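Local atomic coordinates of CurJ (Moorea producens 3L, PDB entry 5TZ6), a protein that is a polyketide synthase module whose dehydratase domain probably removes water, including by vinylogous dehydration, from a chain intermediate in curacin biosynthesis. Residues L77-L82 with H134-L139; Q223-L228 with C261-S266; P242-K247 with G294-K299. The protein carries 1 engineered substitution. All coordinates share one frame; numbering follows the deposited sequence.

Contact 1 (L77-L82 with H134-L139); sequences LFPQAL and HATGKL
The carbonyl oxygen of Gln-80 takes a hydrogen bond from ND1 of His-134 at 2.8 Å. The bond is close to straight, with 162° at the hydrogen. The oxygen lies in the plane of the imidazole, while ND1 sits above the carbonyl plane. A water donates to the same Gln-80 oxygen and, more closely, to O of His-134. CA of His-134 adds a CA-H...O contact to Gln-80 O. One face of the imidazole is covered by Leu-82, whose CB lies 3.6 Å from the ring centroid, in a CH-pi contact. NE2 is hydrogen-bonded to OG of Ser-109, so both ring nitrogens are engaged and the rotation of the ring is fixed. Leu-77 and Thr-136 form an antiparallel hydrogen-bonded pair where strand 71-77 ends, and the chain then leaves the sheet of the hotdog fold. Their bonds measure 3.1 Å from Leu-77 N to Thr-136 O and 3.0 Å from Thr-136 N to Leu-77 O. On strand 132-141, His-134 and Ala-135 both face Val-107, a classic beta bulge. The ring of Phe-78 receives O of His-134 at its edge, with CD1 4.0 Å from CB of Ala-135.

Contact 2 (Q223-L228 with C261-S266); sequences QSIIAL and CYTCGS
Ser-224 and Thr-263 point their side chains at each other and meet through their hydroxyls. Thr-263 OG1 donates to Ser-224 OG at 2.8 Å. OG of Ser-224 lies between its backbone N and carbonyl carbon (chi1 60°). From there it also bonds to O of Cys-221, in the preceding turn of the chain. OG1 of Thr-263 is anti to the carbonyl carbon (chi1 -61°) and goes to the serine. CG2 is anti to the backbone N and goes to the apolar neighbours, 4.3 Å from CG2 of Ile-225 and 4.3 Å from CD1 of Leu-228. SG of Cys-261 packs 3.9 Å from the same Ser-224 OG, with no bond implied. Cys-261, like Thr-263, turns its side chain toward 223-228, while Tyr-262 between them turns away. CD1 of Leu-228 also reaches O of Gly-265 at 4.0 Å. Helix 215-223, which carries Asp-219 of the ligand pocket, lies against the sheet of a hotdog fold. The contact sets the turns after it against strand 258-267. Val-195 of the neighbouring strand touches both Leu-228 and Thr-263. Phe-275, from the strand on the other side, touches Ile-225 and Leu-228. The hydroxyl pair is buried, yet each oxygen has a partner. Thr-263 donates its hydrogen bond to Ser-224, and the link to Cys-221 ties the pair to the helix end. The polar grip is thus one hydroxyl bond set among loose apolar contacts.

Contact 3 (P242-K247 with G294-K299); sequences PFSIDK and GFEGRK. With 7OD ((2E,5R)-5-hydroxy-2-methylhept-2-enoic acid), chain C.
Strands 242-245 and 295-299 run antiparallel at 153°, their axes 4.4 Å apart at the closest, with a one-residue shift in register between Pro-242 and Ser-244. The shift is a classic beta bulge: Phe-243 and Ser-244 both face Glu-296. Both N-H groups bond to O of Glu-296, at 2.9 Å from Phe-243 N and 3.0 Å from Ser-244 N. Glu-296 N returns a bond to Ser-244 O. At the bulge Phe-243 points toward the other strand, and its CG is anti to the backbone N (chi1 178°), beside CD of Arg-298. The guanidinium of Arg-298 lies flat on this ring, centres 3.8 Å apart and planes 12° from parallel, a stacked cation-pi contact. CZ of Arg-298 sits 3.4 Å from CE1 of Phe-243, and CD of Arg-298 adds a CH-pi contact over the same face. Glu-296 runs beside the ring, pointing the same way. Its OE1 takes NE of Arg-298 at 2.7 Å in the guanidinium plane, a salt bridge. A water joins Ser-244 OG and Gly-294 O, with a weak bond to Asp-246 OD1. Asp-246 N also bonds to Gly-294 O, from above the carbonyl plane. Pro-242 and Ile-245 pack against the Phe-295 ring, with Pro-242 CB 3.7 Å from Phe-295 CZ. Phe-222 of helix 215-223 meets the same ring. Pro-242 belongs to the ligand pocket: its CD lies 3.5 Å from CAE of the bound 7OD, which is also hydrogen-bonded to Asp-219. Glu-296 and Arg-298 thus form a salt bridge beside the ring of Phe-243, and the carboxylate probably also offsets nearby Lys-274. Pro-242, Ile-245 and Phe-295 supply apolar packing, which Pro-242 extends to the ligand.

In the fold
Contact 2 is buried, whereas contacts 1 and 3 are partly exposed. Contacts 1 and 3 touch: CD2 of Leu-77 packs on CB of Ser-244, where strand 71-77 borders strand 239-250. Here a strand of the first hotdog meets one of the second, consistent with the double-hotdog fold of polyketide synthase dehydratases. Contact 3 meets contact 2 more lightly, through Ile-225 and the Phe-295 ring. Contacts 1 and 2 do not touch. Contact 3 is an extended strand pairing with a salt bridge on the Glu-296 side. Contact 1 pairs backbones at one point and then relies on a histidine. Contact 2 works mainly by side chains, with no backbone-to-backbone bond between the segments. Ala-81 and Pro-242 bring contacts 1 and 3 nearest the ligand.

Contact 1 (L77-L82 with H134-L139)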
ATOM      1  N   LEU A  77      17.063 -11.750  13.560  1.00 50.70           N
ATOM      2  CA  LEU A  77      17.053 -11.265  14.932  1.00 42.44           C
ATOM      3  C   LEU A  77      15.671 -10.711  15.242  1.00 46.43           C
ATOM      4  O   LEU A  77      14.950 -10.261  14.343  1.00 41.32           O
ATOM      5  CB  LEU A  77      18.125 -10.191  15.161  1.00 37.77           C
ATOM      6  CG  LEU A  77      19.553 -10.736  15.152  1.00 38.70           C
ATOM      7  CD1 LEU A  77      20.597  -9.612  15.109  1.00 39.95           C
ATOM      8  CD2 LEU A  77      19.779 -11.680  16.336  1.00 39.43           C
ATOM      9  N   PHE A  78      15.303 -10.748  16.525  1.00 40.11           N
ATOM     10  CA  PHE A  78      14.015 -10.253  17.012  1.00 47.10           C
ATOM     11  C   PHE A  78      14.275  -9.120  18.000  1.00 50.20           C
ATOM     12  O   PHE A  78      14.294  -9.339  19.219  1.00 50.81           O
ATOM     13  CB  PHE A  78      13.212 -11.382  17.656  1.00 46.30           C
ATOM     14  CG  PHE A  78      12.991 -12.560  16.744  1.00 49.58           C
ATOM     15  CD1 PHE A  78      12.109 -12.477  15.677  1.00 51.13           C
ATOM     16  CD2 PHE A  78      13.660 -13.752  16.957  1.00 50.38           C
ATOM     17  CE1 PHE A  78      11.908 -13.563  14.834  1.00 46.57           C
ATOM     18  CE2 PHE A  78      13.458 -14.842  16.122  1.00 53.16           C
ATOM     19  CZ  PHE A  78      12.578 -14.749  15.059  1.00 42.80           C
ATOM     20  N   PRO A  79      14.498  -7.898  17.514  1.00 52.14           N
ATOM     21  CA  PRO A  79      14.902  -6.818  18.437  1.00 43.51           C
ATOM     22  C   PRO A  79      13.887  -6.507  19.529  1.00 49.63           C
ATOM     23  O   PRO A  79      14.286  -6.218  20.664  1.00 53.86           O
ATOM     24  CB  PRO A  79      15.112  -5.617  17.504  1.00 48.83           C
ATOM     25  CG  PRO A  79      15.294  -6.203  16.132  1.00 41.25           C
ATOM     26  CD  PRO A  79      14.476  -7.461  16.108  1.00 42.84           C
ATOM     27  N   GLN A  80      12.591  -6.571  19.230  1.00 54.76           N
ATOM     28  CA  GLN A  80      11.557  -6.137  20.164  1.00 43.56           C
ATOM     29  C   GLN A  80      10.291  -6.951  19.937  1.00 45.14           C
ATOM     30  O   GLN A  80       9.808  -7.052  18.804  1.00 51.87           O
ATOM     31  CB  GLN A  80      11.246  -4.645  19.987  1.00 51.34           C
ATOM     32  CG  GLN A  80      10.354  -4.058  21.068  1.00 60.91           C
ATOM     33  CD  GLN A  80      10.158  -2.561  20.919  1.00 74.98           C
ATOM     34  OE1 GLN A  80      10.950  -1.877  20.269  1.00 85.06           O
ATOM     35  NE2 GLN A  80       9.084  -2.046  21.508  1.00 83.71           N
ATOM     36  N   ALA A  81       9.749  -7.510  21.016  1.00 56.99           N
ATOM     37  CA  ALA A  81       8.519  -8.284  20.928  1.00 48.82           C
ATOM     38  C   ALA A  81       7.332  -7.381  20.615  1.00 56.32           C
ATOM     39  O   ALA A  81       7.282  -6.216  21.019  1.00 58.50           O
ATOM     40  CB  ALA A  81       8.261  -9.034  22.235  1.00 51.46           C
ATOM     41  N   LEU A  82       6.370  -7.933  19.884  1.00 52.40           N
ATOM     42  CA  LEU A  82       5.148  -7.223  19.531  1.00 55.54           C
ATOM     43  C   LEU A  82       4.027  -7.649  20.474  1.00 57.05           C
ATOM     44  O   LEU A  82       3.701  -8.836  20.564  1.00 62.56           O
ATOM     45  CB  LEU A  82       4.765  -7.496  18.078  1.00 48.08           C
ATOM     46  CG  LEU A  82       3.372  -7.032  17.654  1.00 52.40           C
ATOM     47  CD1 LEU A  82       3.121  -5.595  18.080  1.00 58.59           C
ATOM     48  CD2 LEU A  82       3.218  -7.169  16.153  1.00 58.94           C
ATOM     49  N   HIS A 134      10.439  -5.516  14.911  1.00 47.66           N
ATOM     50  CA  HIS A 134      10.199  -6.822  15.499  1.00 52.09           C
ATOM     51  C   HIS A 134      11.020  -7.934  14.878  1.00 50.83           C
ATOM     52  O   HIS A 134      11.224  -8.964  15.533  1.00 52.58           O
ATOM     53  CB  HIS A 134       8.712  -7.180  15.392  1.00 51.30           C
ATOM     54  CG  HIS A 134       7.812  -6.128  15.955  1.00 58.94           C
ATOM     55  ND1 HIS A 134       7.921  -5.680  17.254  1.00 55.49           N
ATOM     56  CD2 HIS A 134       6.800  -5.424  15.396  1.00 61.12           C
ATOM     57  CE1 HIS A 134       7.008  -4.751  17.473  1.00 66.97           C
ATOM     58  NE2 HIS A 134       6.316  -4.576  16.362  1.00 63.69           N
ATOM     59  N   ALA A 135      11.508  -7.757  13.653  1.00 48.42           N
ATOM     60  CA  ALA A 135      12.408  -8.776  13.126  1.00 44.19           C
ATOM     61  C   ALA A 135      13.243  -8.168  12.018  1.00 45.37           C
ATOM     62  O   ALA A 135      12.801  -7.258  11.322  1.00 51.40           O
ATOM     63  CB  ALA A 135      11.640 -10.003  12.610  1.00 45.32           C
ATOM     64  N   THR A 136      14.464  -8.665  11.875  1.00 43.32           N
ATOM     65  CA  THR A 136      15.346  -8.199  10.821  1.00 50.70           C
ATOM     66  C   THR A 136      16.068  -9.401  10.248  1.00 45.13           C
ATOM     67  O   THR A 136      16.194 -10.437  10.906  1.00 47.49           O
ATOM     68  CB  THR A 136      16.347  -7.162  11.346  1.00 49.43           C
ATOM     69  OG1 THR A 136      17.103  -7.733  12.417  1.00 52.71           O
ATOM     70  CG2 THR A 136      15.605  -5.963  11.881  1.00 50.66           C
ATOM     71  N   GLY A 137      16.532  -9.265   9.011  1.00 49.69           N
ATOM     72  CA  GLY A 137      17.399 -10.297   8.473  1.00 41.53           C
ATOM     73  C   GLY A 137      17.469 -10.225   6.958  1.00 49.96           C
ATOM     74  O   GLY A 137      17.230  -9.181   6.365  1.00 40.83           O
ATOM     75  N   LYS A 138      17.788 -11.369   6.357  1.00 54.06           N
ATOM     76  CA  LYS A 138      17.996 -11.479   4.922  1.00 58.94           C
ATOM     77  C   LYS A 138      17.078 -12.555   4.354  1.00 52.80           C
ATOM     78  O   LYS A 138      16.742 -13.525   5.030  1.00 51.07           O
ATOM     79  CB  LYS A 138      19.478 -11.783   4.634  1.00 62.65           C
ATOM     80  CG  LYS A 138      19.806 -12.372   3.283  1.00 73.14           C
ATOM     81  CD  LYS A 138      21.253 -12.062   2.933  1.00 81.82           C
ATOM     82  CE  LYS A 138      22.200 -12.612   3.998  1.00 85.57           C
ATOM     83  NZ  LYS A 138      22.788 -13.929   3.641  1.00 83.94           N
ATOM     84  N   LEU A 139      16.664 -12.378   3.105  1.00 51.03           N
ATOM     85  CA  LEU A 139      15.605 -13.194   2.525  1.00 54.15           C
ATOM     86  C   LEU A 139      15.934 -13.459   1.067  1.00 60.28           C
ATOM     87  O   LEU A 139      16.131 -12.514   0.301  1.00 59.82           O
ATOM     88  CB  LEU A 139      14.257 -12.482   2.650  1.00 60.65           C
ATOM     89  CG  LEU A 139      13.048 -13.051   1.920  1.00 68.58           C
ATOM     90  CD1 LEU A 139      12.698 -14.412   2.487  1.00 78.88           C
ATOM     91  CD2 LEU A 139      11.885 -12.080   2.048  1.00 65.20           C
TER
HETATM   92  O   HOH W   1       9.987 -10.035  17.715  1.00 50.71           O

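Contact 2 (Q223-L228 with C261-S266)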
ATOM      1  N   GLN A 223       9.055 -24.702  20.103  1.00 55.25           N
ATOM      2  CA  GLN A 223       8.713 -25.263  21.408  1.00 54.53           C
ATOM      3  C   GLN A 223       9.392 -26.601  21.633  1.00 58.48           C
ATOM      4  O   GLN A 223       9.605 -27.001  22.784  1.00 48.36           O
ATOM      5  CB  GLN A 223       7.205 -25.455  21.547  1.00 46.71           C
ATOM      6  CG  GLN A 223       6.361 -24.214  21.424  1.00 54.00           C
ATOM      7  CD  GLN A 223       4.897 -24.569  21.279  1.00 56.24           C
ATOM      8  OE1 GLN A 223       4.480 -25.655  21.672  1.00 60.43           O
ATOM      9  NE2 GLN A 223       4.114 -23.671  20.695  1.00 61.93           N
ATOM     10  N   SER A 224       9.711 -27.320  20.556  1.00 62.54           N
ATOM     11  CA  SER A 224      10.344 -28.622  20.736  1.00 60.71           C
ATOM     12  C   SER A 224      11.598 -28.529  21.600  1.00 55.56           C
ATOM     13  O   SER A 224      11.898 -29.459  22.354  1.00 64.27           O
ATOM     14  CB  SER A 224      10.688 -29.243  19.381  1.00 59.03           C
ATOM     15  OG  SER A 224      11.586 -28.423  18.651  1.00 60.41           O
ATOM     16  N   ILE A 225      12.337 -27.416  21.528  1.00 46.69           N
ATOM     17  CA  ILE A 225      13.595 -27.357  22.266  1.00 52.32           C
ATOM     18  C   ILE A 225      13.342 -27.412  23.759  1.00 59.01           C
ATOM     19  O   ILE A 225      14.210 -27.858  24.518  1.00 63.89           O
ATOM     20  CB  ILE A 225      14.426 -26.101  21.927  1.00 59.87           C
ATOM     21  CG1 ILE A 225      14.006 -24.929  22.811  1.00 59.61           C
ATOM     22  CG2 ILE A 225      14.332 -25.753  20.442  1.00 63.93           C
ATOM     23  CD1 ILE A 225      15.182 -24.139  23.344  1.00 72.71           C
ATOM     24  N   ILE A 226      12.157 -26.995  24.202  1.00 55.55           N
ATOM     25  CA  ILE A 226      11.853 -27.033  25.625  1.00 48.45           C
ATOM     26  C   ILE A 226      12.027 -28.446  26.157  1.00 52.97           C
ATOM     27  O   ILE A 226      12.351 -28.640  27.335  1.00 51.60           O
ATOM     28  CB  ILE A 226      10.424 -26.516  25.876  1.00 47.26           C
ATOM     29  CG1 ILE A 226      10.338 -25.010  25.619  1.00 46.81           C
ATOM     30  CG2 ILE A 226       9.955 -26.883  27.288  1.00 43.41           C
ATOM     31  CD1 ILE A 226      11.317 -24.189  26.437  1.00 55.34           C
ATOM     32  N   ALA A 227      11.827 -29.454  25.301  1.00 51.18           N
ATOM     33  CA  ALA A 227      11.895 -30.844  25.736  1.00 55.71           C
ATOM     34  C   ALA A 227      13.308 -31.298  26.071  1.00 57.28           C
ATOM     35  O   ALA A 227      13.469 -32.371  26.663  1.00 69.38           O
ATOM     36  CB  ALA A 227      11.297 -31.760  24.665  1.00 53.46           C
ATOM     37  N   LEU A 228      14.325 -30.514  25.732  1.00 52.79           N
ATOM     38  CA  LEU A 228      15.696 -30.839  26.093  1.00 53.74           C
ATOM     39  C   LEU A 228      16.173 -30.108  27.340  1.00 58.33           C
ATOM     40  O   LEU A 228      17.338 -30.259  27.717  1.00 64.18           O
ATOM     41  CB  LEU A 228      16.635 -30.523  24.925  1.00 56.75           C
ATOM     42  CG  LEU A 228      16.203 -31.059  23.564  1.00 58.15           C
ATOM     43  CD1 LEU A 228      17.097 -30.501  22.474  1.00 59.66           C
ATOM     44  CD2 LEU A 228      16.237 -32.582  23.550  1.00 65.05           C
ATOM     45  N   CYS A 261       8.799 -33.505  13.791  1.00 62.87           N
ATOM     46  CA  CYS A 261       9.766 -32.454  14.076  1.00 60.47           C
ATOM     47  C   CYS A 261      10.938 -33.045  14.847  1.00 64.88           C
ATOM     48  O   CYS A 261      10.779 -33.461  15.998  1.00 81.46           O
ATOM     49  CB  CYS A 261       9.126 -31.316  14.867  1.00 63.14           C
ATOM     50  SG  CYS A 261      10.309 -30.039  15.295  1.00 71.57           S
ATOM     51  N   TYR A 262      12.115 -33.050  14.232  1.00 57.90           N
ATOM     52  CA  TYR A 262      13.329 -33.573  14.841  1.00 52.07           C
ATOM     53  C   TYR A 262      14.233 -32.414  15.228  1.00 54.79           C
ATOM     54  O   TYR A 262      14.493 -31.529  14.414  1.00 58.73           O
ATOM     55  CB  TYR A 262      14.052 -34.517  13.881  1.00 58.80           C
ATOM     56  CG  TYR A 262      15.387 -35.024  14.379  1.00 69.94           C
ATOM     57  CD1 TYR A 262      15.483 -35.740  15.565  1.00 67.68           C
ATOM     58  CD2 TYR A 262      16.550 -34.817  13.640  1.00 69.49           C
ATOM     59  CE1 TYR A 262      16.701 -36.213  16.017  1.00 74.04           C
ATOM     60  CE2 TYR A 262      17.773 -35.290  14.082  1.00 70.65           C
ATOM     61  CZ  TYR A 262      17.843 -35.986  15.271  1.00 79.82           C
ATOM     62  OH  TYR A 262      19.057 -36.458  15.719  1.00 83.02           O
ATOM     63  N   THR A 263      14.691 -32.409  16.472  1.00 64.06           N
ATOM     64  CA  THR A 263      15.497 -31.322  17.005  1.00 58.29           C
ATOM     65  C   THR A 263      16.705 -31.908  17.710  1.00 60.50           C
ATOM     66  O   THR A 263      16.606 -32.958  18.351  1.00 67.42           O
ATOM     67  CB  THR A 263      14.707 -30.452  18.002  1.00 63.59           C
ATOM     68  OG1 THR A 263      13.584 -29.847  17.348  1.00 68.50           O
ATOM     69  CG2 THR A 263      15.599 -29.366  18.584  1.00 63.80           C
ATOM     70  N   CYS A 264      17.847 -31.241  17.582  1.00 58.42           N
ATOM     71  CA  CYS A 264      19.013 -31.610  18.374  1.00 63.33           C
ATOM     72  C   CYS A 264      19.765 -30.349  18.754  1.00 60.38           C
ATOM     73  O   CYS A 264      19.732 -29.352  18.034  1.00 61.71           O
ATOM     74  CB  CYS A 264      19.934 -32.591  17.636  1.00 79.63           C
ATOM     75  SG  CYS A 264      20.047 -32.325  15.868  1.00101.17           S
ATOM     76  N   GLY A 265      20.419 -30.387  19.902  1.00 64.45           N
ATOM     77  CA  GLY A 265      21.090 -29.204  20.398  1.00 65.87           C
ATOM     78  C   GLY A 265      21.415 -29.335  21.869  1.00 75.76           C
ATOM     79  O   GLY A 265      21.097 -30.331  22.521  1.00 79.14           O
ATOM     80  N   SER A 266      22.067 -28.295  22.378  1.00 82.96           N
ATOM     81  CA  SER A 266      22.475 -28.273  23.775  1.00 84.79           C
ATOM     82  C   SER A 266      22.778 -26.839  24.183  1.00 83.32           C
ATOM     83  O   SER A 266      22.771 -25.918  23.361  1.00 82.46           O
ATOM     84  CB  SER A 266      23.687 -29.177  24.015  1.00 96.33           C
ATOM     85  OG  SER A 266      24.786 -28.771  23.217  1.00101.78           O
TER

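Contact 3 (P242-K247 with G294-K299)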
ATOM      1  N   PRO A 242      13.309 -17.660  21.879  1.00 58.58           N
ATOM      2  CA  PRO A 242      13.988 -17.578  20.579  1.00 49.41           C
ATOM      3  C   PRO A 242      14.636 -16.217  20.397  1.00 52.40           C
ATOM      4  O   PRO A 242      13.999 -15.175  20.566  1.00 59.50           O
ATOM      5  CB  PRO A 242      12.857 -17.809  19.576  1.00 55.58           C
ATOM      6  CG  PRO A 242      11.886 -18.673  20.324  1.00 60.80           C
ATOM      7  CD  PRO A 242      11.948 -18.214  21.763  1.00 56.56           C
ATOM      8  N   PHE A 243      15.895 -16.235  20.028  1.00 46.72           N
ATOM      9  CA  PHE A 243      16.676 -15.011  19.988  1.00 43.84           C
ATOM     10  C   PHE A 243      17.326 -14.756  18.635  1.00 51.79           C
ATOM     11  O   PHE A 243      17.343 -13.609  18.177  1.00 54.06           O
ATOM     12  CB  PHE A 243      17.739 -15.070  21.088  1.00 41.06           C
ATOM     13  CG  PHE A 243      18.650 -13.878  21.120  1.00 46.22           C
ATOM     14  CD1 PHE A 243      19.820 -13.859  20.373  1.00 43.01           C
ATOM     15  CD2 PHE A 243      18.346 -12.782  21.915  1.00 43.91           C
ATOM     16  CE1 PHE A 243      20.666 -12.762  20.405  1.00 48.86           C
ATOM     17  CE2 PHE A 243      19.193 -11.675  21.948  1.00 51.91           C
ATOM     18  CZ  PHE A 243      20.352 -11.670  21.193  1.00 42.56           C
ATOM     19  N   SER A 244      17.859 -15.789  17.982  1.00 44.14           N
ATOM     20  CA  SER A 244      18.471 -15.592  16.676  1.00 47.41           C
ATOM     21  C   SER A 244      18.416 -16.899  15.894  1.00 49.62           C
ATOM     22  O   SER A 244      18.332 -17.982  16.471  1.00 55.58           O
ATOM     23  CB  SER A 244      19.919 -15.109  16.805  1.00 49.17           C
ATOM     24  OG  SER A 244      20.735 -16.103  17.402  1.00 54.15           O
ATOM     25  N   ILE A 245      18.479 -16.787  14.567  1.00 49.00           N
ATOM     26  CA  ILE A 245      18.427 -17.950  13.686  1.00 47.65           C
ATOM     27  C   ILE A 245      19.413 -17.748  12.542  1.00 48.60           C
ATOM     28  O   ILE A 245      19.342 -16.742  11.826  1.00 47.37           O
ATOM     29  CB  ILE A 245      17.009 -18.179  13.134  1.00 44.33           C
ATOM     30  CG1 ILE A 245      16.079 -18.649  14.249  1.00 41.97           C
ATOM     31  CG2 ILE A 245      17.036 -19.195  12.014  1.00 40.10           C
ATOM     32  CD1 ILE A 245      14.625 -18.693  13.849  1.00 59.75           C
ATOM     33  N   ASP A 246      20.329 -18.698  12.359  1.00 46.10           N
ATOM     34  CA  ASP A 246      21.271 -18.580  11.251  1.00 67.28           C
ATOM     35  C   ASP A 246      20.572 -18.769   9.907  1.00 64.28           C
ATOM     36  O   ASP A 246      20.729 -17.944   9.003  1.00 59.83           O
ATOM     37  CB  ASP A 246      22.428 -19.564  11.422  1.00 80.23           C
ATOM     38  CG  ASP A 246      23.283 -19.246  12.636  1.00 96.02           C
ATOM     39  OD1 ASP A 246      23.342 -18.058  13.021  1.00103.10           O
ATOM     40  OD2 ASP A 246      23.893 -20.178  13.207  1.00104.45           O
ATOM     41  N   LYS A 247      19.786 -19.837   9.753  1.00 59.51           N
ATOM     42  CA  LYS A 247      19.077 -20.014   8.491  1.00 60.54           C
ATOM     43  C   LYS A 247      17.798 -20.824   8.669  1.00 54.94           C
ATOM     44  O   LYS A 247      17.824 -21.920   9.228  1.00 51.56           O
ATOM     45  CB  LYS A 247      19.978 -20.693   7.456  1.00 56.56           C
ATOM     46  CG  LYS A 247      19.305 -20.909   6.112  1.00 67.05           C
ATOM     47  CD  LYS A 247      20.315 -21.280   5.053  1.00 73.57           C
ATOM     48  CE  LYS A 247      20.975 -22.604   5.384  1.00 83.04           C
ATOM     49  NZ  LYS A 247      22.122 -22.880   4.477  1.00101.98           N
ATOM     50  N   GLY A 294      21.149 -23.396  13.229  1.00 58.50           N
ATOM     51  CA  GLY A 294      21.650 -22.347  14.094  1.00 58.95           C
ATOM     52  C   GLY A 294      20.576 -21.610  14.863  1.00 56.90           C
ATOM     53  O   GLY A 294      20.658 -20.384  15.013  1.00 58.47           O
ATOM     54  N   PHE A 295      19.544 -22.315  15.312  1.00 49.67           N
ATOM     55  CA  PHE A 295      18.578 -21.712  16.218  1.00 46.81           C
ATOM     56  C   PHE A 295      19.237 -21.461  17.566  1.00 53.44           C
ATOM     57  O   PHE A 295      19.831 -22.370  18.152  1.00 53.95           O
ATOM     58  CB  PHE A 295      17.363 -22.619  16.398  1.00 50.85           C
ATOM     59  CG  PHE A 295      16.358 -22.088  17.375  1.00 52.03           C
ATOM     60  CD1 PHE A 295      16.532 -22.280  18.739  1.00 52.91           C
ATOM     61  CD2 PHE A 295      15.236 -21.407  16.936  1.00 55.04           C
ATOM     62  CE1 PHE A 295      15.617 -21.789  19.644  1.00 47.71           C
ATOM     63  CE2 PHE A 295      14.307 -20.920  17.842  1.00 59.43           C
ATOM     64  CZ  PHE A 295      14.498 -21.111  19.196  1.00 44.69           C
ATOM     65  N   GLU A 296      19.147 -20.231  18.056  1.00 52.68           N
ATOM     66  CA  GLU A 296      19.642 -19.890  19.383  1.00 53.64           C
ATOM     67  C   GLU A 296      18.520 -19.243  20.176  1.00 46.72           C
ATOM     68  O   GLU A 296      17.955 -18.224  19.746  1.00 42.44           O
ATOM     69  CB  GLU A 296      20.849 -18.954  19.336  1.00 57.67           C
ATOM     70  CG  GLU A 296      21.367 -18.636  20.741  1.00 75.73           C
ATOM     71  CD  GLU A 296      22.592 -17.736  20.758  1.00 92.06           C
ATOM     72  OE1 GLU A 296      22.451 -16.550  21.125  1.00101.66           O
ATOM     73  OE2 GLU A 296      23.693 -18.211  20.405  1.00101.18           O
ATOM     74  N   GLY A 297      18.198 -19.852  21.319  1.00 48.66           N
ATOM     75  CA  GLY A 297      17.336 -19.244  22.316  1.00 52.17           C
ATOM     76  C   GLY A 297      18.191 -18.829  23.500  1.00 49.01           C
ATOM     77  O   GLY A 297      19.264 -19.391  23.736  1.00 48.16           O
ATOM     78  N   ARG A 298      17.723 -17.836  24.244  1.00 45.27           N
ATOM     79  CA  ARG A 298      18.454 -17.340  25.401  1.00 58.97           C
ATOM     80  C   ARG A 298      17.528 -17.261  26.599  1.00 55.04           C
ATOM     81  O   ARG A 298      16.366 -16.860  26.469  1.00 54.22           O
ATOM     82  CB  ARG A 298      19.073 -15.969  25.142  1.00 63.23           C
ATOM     83  CG  ARG A 298      20.156 -15.993  24.101  1.00 55.81           C
ATOM     84  CD  ARG A 298      20.986 -14.736  24.148  1.00 63.82           C
ATOM     85  NE  ARG A 298      22.001 -14.728  23.104  1.00 68.63           N
ATOM     86  CZ  ARG A 298      22.811 -13.705  22.868  1.00 70.98           C
ATOM     87  NH1 ARG A 298      22.725 -12.607  23.606  1.00 72.81           N
ATOM     88  NH2 ARG A 298      23.705 -13.780  21.896  1.00 75.55           N
ATOM     89  N   LYS A 299      18.059 -17.631  27.763  1.00 65.00           N
ATOM     90  CA  LYS A 299      17.298 -17.547  29.001  1.00 68.24           C
ATOM     91  C   LYS A 299      16.804 -16.123  29.203  1.00 67.43           C
ATOM     92  O   LYS A 299      17.552 -15.161  29.009  1.00 70.99           O
ATOM     93  CB  LYS A 299      18.174 -17.966  30.181  1.00 73.92           C
ATOM     94  CG  LYS A 299      18.347 -19.462  30.347  1.00 86.48           C
ATOM     95  CD  LYS A 299      17.555 -19.981  31.534  1.00 97.05           C
ATOM     96  CE  LYS A 299      18.052 -21.351  31.975  1.00108.50           C
ATOM     97  NZ  LYS A 299      17.290 -21.864  33.148  1.00112.47           N
TER
HETATM   98  OAB 7OD C1301       7.932 -14.824  25.215  1.00 97.06           O
HETATM   99  CAA 7OD C1301       8.134 -14.397  24.060  1.00 99.15           C
HETATM  100  OAI 7OD C1301       8.168 -13.163  23.850  1.00102.31           O
HETATM  101  CAC 7OD C1301       8.341 -15.383  22.905  1.00 98.78           C
HETATM  102  CAK 7OD C1301       8.588 -14.849  21.484  1.00 98.97           C
HETATM  103  CAD 7OD C1301       8.301 -16.900  23.160  1.00 99.76           C
HETATM  104  CAE 7OD C1301       8.516 -17.848  21.969  1.00101.78           C
HETATM  105  CAF 7OD C1301       8.620 -19.356  22.305  1.00103.88           C
HETATM  106  OAH 7OD C1301       7.399 -20.000  21.929  1.00 97.22           O
HETATM  107  CAG 7OD C1301       8.894 -19.653  23.784  1.00103.39           C
HETATM  108  CAJ 7OD C1301       9.349 -21.110  23.900  1.00104.23           C
HETATM  109  O   HOH W   2      21.718 -18.075  15.877  1.00 53.96           O